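Local coordinates for protein 432aa long hypothetical deoxyribodipyrimidine photolyase (Sulfolobus tokodaii, PDB 2E0I) that probably repairs cyclobutane pyrimidine dimers in DNA with light, holding one FAD in its catalytic domain and a second that may serve as a light-harvesting cofactor, at residues V385-D390 with P405-P410; T289-I294 with F365-Q370; I272-N277 with S423-V428. All blocks are in the same frame, centred on the assembly; numbering follows the deposited sequence.

Contact 1 (V385-D390 with P405-P410)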
# COMPACT_ATOMS: atom_id res chain seq x y z
N VAL A 385 -4.25 15.41 18.43
CA VAL A 385 -4.62 16.82 18.26
C VAL A 385 -4.17 17.58 19.50
O VAL A 385 -4.87 17.60 20.51
CB VAL A 385 -6.13 16.99 18.07
CG1 VAL A 385 -6.45 18.46 17.88
CG2 VAL A 385 -6.59 16.19 16.88
N GLU A 386 -3.00 18.19 19.40
CA GLU A 386 -2.39 18.95 20.49
C GLU A 386 -3.35 19.82 21.32
O GLU A 386 -3.45 19.66 22.53
CB GLU A 386 -1.29 19.84 19.93
CG GLU A 386 -0.21 20.20 20.93
CD GLU A 386 0.57 18.98 21.41
OE1 GLU A 386 1.55 19.16 22.17
OE2 GLU A 386 0.20 17.84 21.04
N GLU A 387 -4.02 20.75 20.65
CA GLU A 387 -4.95 21.66 21.30
C GLU A 387 -6.09 21.03 22.12
O GLU A 387 -6.46 21.55 23.18
CB GLU A 387 -5.53 22.62 20.24
CG GLU A 387 -5.78 22.00 18.85
CD GLU A 387 -4.57 22.06 17.90
OE1 GLU A 387 -3.47 21.59 18.29
OE2 GLU A 387 -4.71 22.56 16.76
N LEU A 388 -6.64 19.91 21.67
CA LEU A 388 -7.73 19.29 22.42
C LEU A 388 -7.20 18.35 23.49
O LEU A 388 -7.96 17.62 24.11
CB LEU A 388 -8.63 18.50 21.48
CG LEU A 388 -9.14 19.25 20.25
CD1 LEU A 388 -10.16 18.39 19.53
CD2 LEU A 388 -9.75 20.58 20.66
N LYS A 389 -5.89 18.39 23.71
CA LYS A 389 -5.26 17.51 24.69
C LYS A 389 -5.89 17.50 26.08
O LYS A 389 -5.86 16.48 26.76
CB LYS A 389 -3.77 17.86 24.82
CG LYS A 389 -3.04 17.07 25.90
CD LYS A 389 -3.29 15.57 25.73
CE LYS A 389 -2.79 14.77 26.93
NZ LYS A 389 -1.30 14.83 27.05
N ASP A 390 -6.47 18.62 26.50
CA ASP A 390 -7.07 18.68 27.83
C ASP A 390 -8.57 18.93 27.87
O ASP A 390 -9.17 18.95 28.94
CB ASP A 390 -6.36 19.73 28.68
CG ASP A 390 -4.87 19.46 28.80
OD1 ASP A 390 -4.14 19.70 27.81
OD2 ASP A 390 -4.42 18.99 29.87
N PRO A 405 -9.64 27.27 22.30
CA PRO A 405 -8.51 28.05 21.79
C PRO A 405 -7.54 27.24 20.95
O PRO A 405 -7.19 26.11 21.29
CB PRO A 405 -7.86 28.58 23.06
CG PRO A 405 -8.08 27.45 24.01
CD PRO A 405 -9.53 27.10 23.76
N GLY A 406 -7.09 27.84 19.85
CA GLY A 406 -6.13 27.17 18.99
C GLY A 406 -6.67 26.09 18.07
O GLY A 406 -5.95 25.58 17.22
N TYR A 407 -7.94 25.73 18.24
CA TYR A 407 -8.52 24.70 17.39
C TYR A 407 -9.60 25.32 16.52
O TYR A 407 -10.63 25.76 17.00
CB TYR A 407 -9.12 23.58 18.24
CG TYR A 407 -9.63 22.42 17.42
CD1 TYR A 407 -8.76 21.64 16.67
CD2 TYR A 407 -10.97 22.11 17.41
CE1 TYR A 407 -9.23 20.58 15.92
CE2 TYR A 407 -11.46 21.05 16.66
CZ TYR A 407 -10.58 20.28 15.92
OH TYR A 407 -11.08 19.23 15.19
N PRO A 408 -9.36 25.34 15.20
CA PRO A 408 -10.33 25.91 14.26
C PRO A 408 -11.67 25.23 14.39
O PRO A 408 -11.74 24.03 14.66
CB PRO A 408 -9.69 25.64 12.91
CG PRO A 408 -9.03 24.33 13.14
CD PRO A 408 -8.36 24.55 14.48
N SER A 409 -12.73 26.00 14.22
CA SER A 409 -14.07 25.44 14.30
C SER A 409 -14.36 24.84 12.93
O SER A 409 -13.70 25.19 11.94
CB SER A 409 -15.09 26.54 14.63
OG SER A 409 -14.96 27.62 13.74
N PRO A 410 -15.32 23.92 12.85
CA PRO A 410 -15.65 23.29 11.57
C PRO A 410 -15.54 24.24 10.37
O PRO A 410 -16.15 25.30 10.36
CB PRO A 410 -17.07 22.76 11.79
CG PRO A 410 -17.53 23.39 13.10
CD PRO A 410 -16.27 23.50 13.89

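Contact 2 (T289-I294 with F365-Q370)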
# COMPACT_ATOMS: atom_id res chain seq x y z
N THR A 289 -8.98 20.85 9.88
CA THR A 289 -10.37 20.86 9.49
C THR A 289 -11.04 21.07 10.85
O THR A 289 -10.37 20.97 11.87
CB THR A 289 -10.79 19.51 8.90
OG1 THR A 289 -12.01 19.68 8.18
CG2 THR A 289 -11.02 18.48 9.99
N GLY A 290 -12.33 21.34 10.90
CA GLY A 290 -12.91 21.54 12.22
C GLY A 290 -13.35 20.30 12.99
O GLY A 290 -13.84 20.41 14.11
N TYR A 291 -13.16 19.13 12.39
CA TYR A 291 -13.58 17.87 12.98
C TYR A 291 -12.45 17.07 13.63
O TYR A 291 -11.57 16.56 12.94
CB TYR A 291 -14.22 17.01 11.89
CG TYR A 291 -15.35 17.69 11.17
CD1 TYR A 291 -15.15 18.90 10.49
CD2 TYR A 291 -16.63 17.15 11.17
CE1 TYR A 291 -16.19 19.54 9.83
CE2 TYR A 291 -17.68 17.79 10.52
CZ TYR A 291 -17.45 18.98 9.86
OH TYR A 291 -18.48 19.62 9.22
N PRO A 292 -12.50 16.93 14.96
CA PRO A 292 -11.50 16.20 15.75
C PRO A 292 -11.00 14.85 15.21
O PRO A 292 -9.79 14.64 15.09
CB PRO A 292 -12.18 16.08 17.11
CG PRO A 292 -12.87 17.40 17.21
CD PRO A 292 -13.51 17.53 15.84
N ILE A 293 -11.91 13.95 14.89
CA ILE A 293 -11.52 12.64 14.39
C ILE A 293 -10.77 12.71 13.06
O ILE A 293 -9.84 11.95 12.83
CB ILE A 293 -12.73 11.70 14.21
CG1 ILE A 293 -12.24 10.27 14.01
CG2 ILE A 293 -13.56 12.13 13.02
CD1 ILE A 293 -11.35 9.79 15.12
N ILE A 294 -11.19 13.64 12.19
CA ILE A 294 -10.55 13.82 10.89
C ILE A 294 -9.16 14.41 11.10
O ILE A 294 -8.18 13.96 10.51
CB ILE A 294 -11.37 14.76 9.97
CG1 ILE A 294 -12.79 14.21 9.79
CG2 ILE A 294 -10.70 14.90 8.61
CD1 ILE A 294 -12.86 12.84 9.12
N PHE A 365 -21.14 9.02 5.79
CA PHE A 365 -20.88 8.84 7.21
C PHE A 365 -21.09 10.15 7.96
O PHE A 365 -20.87 11.23 7.42
CB PHE A 365 -19.44 8.39 7.45
CG PHE A 365 -19.10 7.07 6.85
CD1 PHE A 365 -19.70 5.90 7.33
CD2 PHE A 365 -18.19 6.97 5.81
CE1 PHE A 365 -19.40 4.66 6.78
CE2 PHE A 365 -17.87 5.74 5.24
CZ PHE A 365 -18.48 4.58 5.73
N ASN A 366 -21.52 10.05 9.21
CA ASN A 366 -21.72 11.23 10.03
C ASN A 366 -20.44 11.42 10.84
O ASN A 366 -20.16 10.66 11.76
CB ASN A 366 -22.90 11.04 10.97
CG ASN A 366 -23.22 12.30 11.74
OD1 ASN A 366 -22.32 12.97 12.26
ND2 ASN A 366 -24.50 12.63 11.81
N PRO A 367 -19.65 12.44 10.50
CA PRO A 367 -18.40 12.71 11.21
C PRO A 367 -18.52 12.64 12.72
O PRO A 367 -17.78 11.93 13.37
CB PRO A 367 -18.03 14.11 10.73
CG PRO A 367 -18.54 14.11 9.33
CD PRO A 367 -19.89 13.46 9.46
N TRP A 368 -19.47 13.38 13.27
CA TRP A 368 -19.65 13.42 14.71
C TRP A 368 -20.13 12.10 15.30
O TRP A 368 -19.65 11.69 16.35
CB TRP A 368 -20.60 14.55 15.07
CG TRP A 368 -20.17 15.82 14.44
CD1 TRP A 368 -20.66 16.36 13.29
CD2 TRP A 368 -19.07 16.66 14.84
NE1 TRP A 368 -19.94 17.48 12.95
CE2 TRP A 368 -18.96 17.69 13.88
CE3 TRP A 368 -18.17 16.64 15.92
CZ2 TRP A 368 -17.98 18.69 13.96
CZ3 TRP A 368 -17.20 17.64 16.00
CH2 TRP A 368 -17.11 18.64 15.02
N LYS A 369 -21.06 11.44 14.63
CA LYS A 369 -21.55 10.17 15.11
C LYS A 369 -20.42 9.15 15.10
O LYS A 369 -20.18 8.44 16.08
CB LYS A 369 -22.71 9.67 14.24
CG LYS A 369 -24.07 10.04 14.80
CD LYS A 369 -25.20 9.65 13.86
CE LYS A 369 -26.54 9.64 14.61
NZ LYS A 369 -26.74 10.86 15.47
N GLN A 370 -19.72 9.12 13.98
CA GLN A 370 -18.60 8.22 13.78
C GLN A 370 -17.53 8.47 14.84
O GLN A 370 -17.07 7.55 15.52
CB GLN A 370 -18.01 8.46 12.38
CG GLN A 370 -17.40 7.24 11.73
CD GLN A 370 -18.43 6.26 11.28
OE1 GLN A 370 -18.11 5.17 10.81
NE2 GLN A 370 -19.70 6.64 11.41

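Contact 3 (I272-N277 with S423-V428)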
# COMPACT_ATOMS: atom_id res chain seq x y z
N ILE A 272 -17.82 14.68 -13.14
CA ILE A 272 -18.14 15.38 -11.91
C ILE A 272 -17.36 16.69 -11.87
O ILE A 272 -16.19 16.74 -12.21
CB ILE A 272 -17.76 14.54 -10.68
CG1 ILE A 272 -18.66 13.30 -10.63
CG2 ILE A 272 -17.88 15.37 -9.41
CD1 ILE A 272 -18.39 12.39 -9.45
N SER A 273 -18.03 17.76 -11.46
CA SER A 273 -17.38 19.06 -11.37
C SER A 273 -16.90 19.28 -9.96
O SER A 273 -17.56 19.95 -9.16
CB SER A 273 -18.34 20.17 -11.77
OG SER A 273 -18.74 20.01 -13.12
N TRP A 274 -15.75 18.70 -9.64
CA TRP A 274 -15.17 18.82 -8.32
C TRP A 274 -14.93 20.29 -8.01
O TRP A 274 -14.30 21.00 -8.79
CB TRP A 274 -13.86 18.05 -8.24
CG TRP A 274 -13.99 16.61 -8.65
CD1 TRP A 274 -13.65 16.06 -9.84
CD2 TRP A 274 -14.53 15.55 -7.86
NE1 TRP A 274 -13.95 14.72 -9.85
CE2 TRP A 274 -14.50 14.38 -8.65
CE3 TRP A 274 -15.05 15.47 -6.56
CZ2 TRP A 274 -14.96 13.15 -8.18
CZ3 TRP A 274 -15.51 14.25 -6.10
CH2 TRP A 274 -15.46 13.10 -6.91
N GLU A 275 -15.42 20.75 -6.86
CA GLU A 275 -15.23 22.13 -6.46
C GLU A 275 -13.75 22.43 -6.27
O GLU A 275 -13.32 23.57 -6.43
CB GLU A 275 -15.98 22.37 -5.16
CG GLU A 275 -15.91 23.79 -4.64
CD GLU A 275 -15.84 23.84 -3.13
OE1 GLU A 275 -14.79 23.45 -2.59
OE2 GLU A 275 -16.83 24.25 -2.49
N ASN A 276 -12.97 21.40 -5.94
CA ASN A 276 -11.52 21.49 -5.71
C ASN A 276 -11.01 22.78 -5.09
O ASN A 276 -10.04 23.36 -5.58
CB ASN A 276 -10.74 21.25 -7.01
CG ASN A 276 -10.76 19.79 -7.43
OD1 ASN A 276 -10.81 18.89 -6.59
ND2 ASN A 276 -10.69 19.56 -8.73
N ASN A 277 -11.63 23.23 -4.01
CA ASN A 277 -11.18 24.45 -3.36
C ASN A 277 -9.83 24.23 -2.68
O ASN A 277 -9.76 23.73 -1.56
CB ASN A 277 -12.22 24.91 -2.34
CG ASN A 277 -11.69 26.00 -1.44
OD1 ASN A 277 -11.08 26.96 -1.91
ND2 ASN A 277 -11.93 25.87 -0.15
N SER A 423 -26.26 15.50 -4.93
CA SER A 423 -27.11 16.01 -5.99
C SER A 423 -26.25 16.14 -7.24
O SER A 423 -26.71 15.84 -8.35
CB SER A 423 -27.71 17.37 -5.60
OG SER A 423 -26.69 18.33 -5.40
N GLU A 424 -25.00 16.57 -7.06
CA GLU A 424 -24.07 16.73 -8.17
C GLU A 424 -23.79 15.39 -8.84
O GLU A 424 -23.59 15.32 -10.06
CB GLU A 424 -22.76 17.36 -7.69
CG GLU A 424 -22.77 18.89 -7.66
CD GLU A 424 -22.67 19.51 -9.05
OE1 GLU A 424 -23.47 19.14 -9.95
OE2 GLU A 424 -21.78 20.38 -9.26
N TYR A 425 -23.78 14.32 -8.05
CA TYR A 425 -23.54 12.98 -8.58
C TYR A 425 -24.75 12.54 -9.40
O TYR A 425 -24.60 12.13 -10.55
CB TYR A 425 -23.33 11.98 -7.44
CG TYR A 425 -21.88 11.77 -7.05
CD1 TYR A 425 -21.24 10.57 -7.35
CD2 TYR A 425 -21.17 12.74 -6.36
CE1 TYR A 425 -19.92 10.34 -6.95
CE2 TYR A 425 -19.85 12.53 -5.97
CZ TYR A 425 -19.24 11.32 -6.27
OH TYR A 425 -17.95 11.09 -5.87
N LYS A 426 -25.94 12.60 -8.79
CA LYS A 426 -27.17 12.23 -9.48
C LYS A 426 -27.26 13.04 -10.77
O LYS A 426 -27.64 12.53 -11.82
CB LYS A 426 -28.40 12.53 -8.60
CG LYS A 426 -28.56 11.58 -7.41
CD LYS A 426 -29.79 11.90 -6.57
CE LYS A 426 -29.70 13.28 -5.91
NZ LYS A 426 -30.85 13.58 -5.00
N ASN A 427 -26.88 14.30 -10.66
CA ASN A 427 -26.89 15.21 -11.79
C ASN A 427 -26.17 14.57 -12.97
O ASN A 427 -26.69 14.54 -14.08
CB ASN A 427 -26.19 16.51 -11.39
CG ASN A 427 -26.65 17.70 -12.21
OD1 ASN A 427 -26.42 17.76 -13.42
ND2 ASN A 427 -27.29 18.65 -11.55
N VAL A 428 -24.99 14.03 -12.72
CA VAL A 428 -24.19 13.37 -13.76
C VAL A 428 -24.90 12.19 -14.43
O VAL A 428 -24.83 12.10 -15.67
CB VAL A 428 -22.82 12.91 -13.18
CG1 VAL A 428 -22.04 12.10 -14.20
CG2 VAL A 428 -22.01 14.12 -12.74

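Contact 1 (V385-D390 with P405-P410)
With its CG anti to the backbone N (chi1 -175°), Y407 sends its ring toward the 385-390 turn; in L388, chi1 of -51° sets CG anti to the carbonyl carbon, and from there both methyls reach that ring. They lie against one face of the phenol: CD1 sits above the ring centre, 4.1 Å from Y407 CZ, and CD2 makes a CH-pi contact over the CG side, 3.7 Å from Y407 CG. The E387 and Y407 side chains cross at about a right angle, E387 CG lying 3.7 Å from Y407 CD1, and V385 adds CG1 at 4.0 Å from Y407 CE1. The E387 chain bends at chi2; its carboxylate plane stands 77° from the phenol plane. OE2 of E387 lies 3.3 Å from G406 O, a meeting of two acceptors. R288 serves both oxygens: its NH2 forms a salt bridge with E387 OE2 and a weak hydrogen bond with G406 O. The contact joins the loop after helix 379-384 to the loop before helix 414-427, in the FAD-binding domain and against helix 292-304, whose D295 is hydrogen-bonded to the Y407 hydroxyl and whose R299 gives E387 a second salt bridge. No hydrogen bond joins the two loops directly; apolar packing on the tyrosine holds them, and the shared arginine probably makes it favourable for the two acceptors to lie side by side.

Contact 2 (T289-I294 with F365-Q370)
The rings of Y291 and W368 lie nearly parallel, planes at 30°, but slid so far apart that they barely overlap, the phenol and six-membered indole centroids being 4.8 Å apart. In both residues CG is anti to the carbonyl carbon (chi1 -54° and -51°), and the two side chains cross at about a right angle although their planes are so little inclined. Contact is made near the rims: W368 CZ2 rests over one face of Y291, 3.5 Å from Y291 CD2, and W368 NE1 comes within 3.3 Å of Y291 CE2. P367 lies on the same side of the indole as the tyrosine, its CB 3.4 Å from Y291 CD2. At the other end of the indole, P292 CD packs 3.7 Å from W368 CZ3. Y291 and N366 are N-cap residues, each followed by a proline that begins its helix, and N366 OD1 caps its own helix by accepting from K369 N. The beginnings of helices 292-304 and 367-374 thus meet through aromatic and proline side chains. The Y291 hydroxyl is hydrogen-bonded to V412 O and W414 N. Between the segments no hydrogen bond forms, which implies cohesion by dispersion and ring packing in this buried part of the FAD-binding domain.

Contact 3 (I272-N277 with S423-V428)
A CH-pi contact links I272 to Y425: CD1 of the isoleucine stands over one face of the phenol, 3.6 Å from its centroid and 19° off the ring normal, displaced toward the hydroxyl end so that Y425 CZ is 3.5 Å away. The side chain reaches there extended, CG1 anti to the carbonyl carbon (chi1 -67°) and CD1 anti to CA (chi2 -180°). Further apolar packing comes from V428, whose CG2 branch lies 4.0 Å from I272 CG1, the two side chains crossing at about a right angle. Within the 272-277 loop, I272 CG2 sits over the centre of one face of the W274 ring, and this sandwiches the isoleucine between indole and phenol. The segments belong to the mainly helical FAD-binding domain of the photolyase fold, where the loop ahead of helix 278-286 runs beside the last turns of helix 414-427. W274 meets Y425 through the far end of its indole, CH2 3.4 Å from Y425 OH, obliquely. That hydroxyl is hydrogen-bonded to A354 O, while F362 meets the phenol edge-to-face and V320 of helix 309-322 packs on both W274 and Y425. No hydrogen bond crosses; E424 OE2 and S273 O, both acceptors, merely lie near each other at 4.2 Å. E275 forms a salt bridge with R417, on an earlier turn of helix 414-427.

In the fold
All three contacts fall within the FAD-binding domain and rely on a tyrosine packed against aliphatic or aromatic neighbours, with no direct hydrogen bond between segments. Contact 2 is the buried one, formed by two helix starts; contacts 1 and 3 are partly buried and involve loops, contact 3 reaching the end of the modelled chain. Contacts 1 and 2 touch: L388 packs on P292, and Y407 OH probably hydrogen-bonds to G290 O, so helix 292-304 serves both. Contact 3 stands apart, about 10 Å from contact 2 at the nearest atoms, although helix 414-427 relates them through W414. Arginine salt bridges lie beside contacts 1 and 3, whereas contact 2 depends chiefly on rings and prolines.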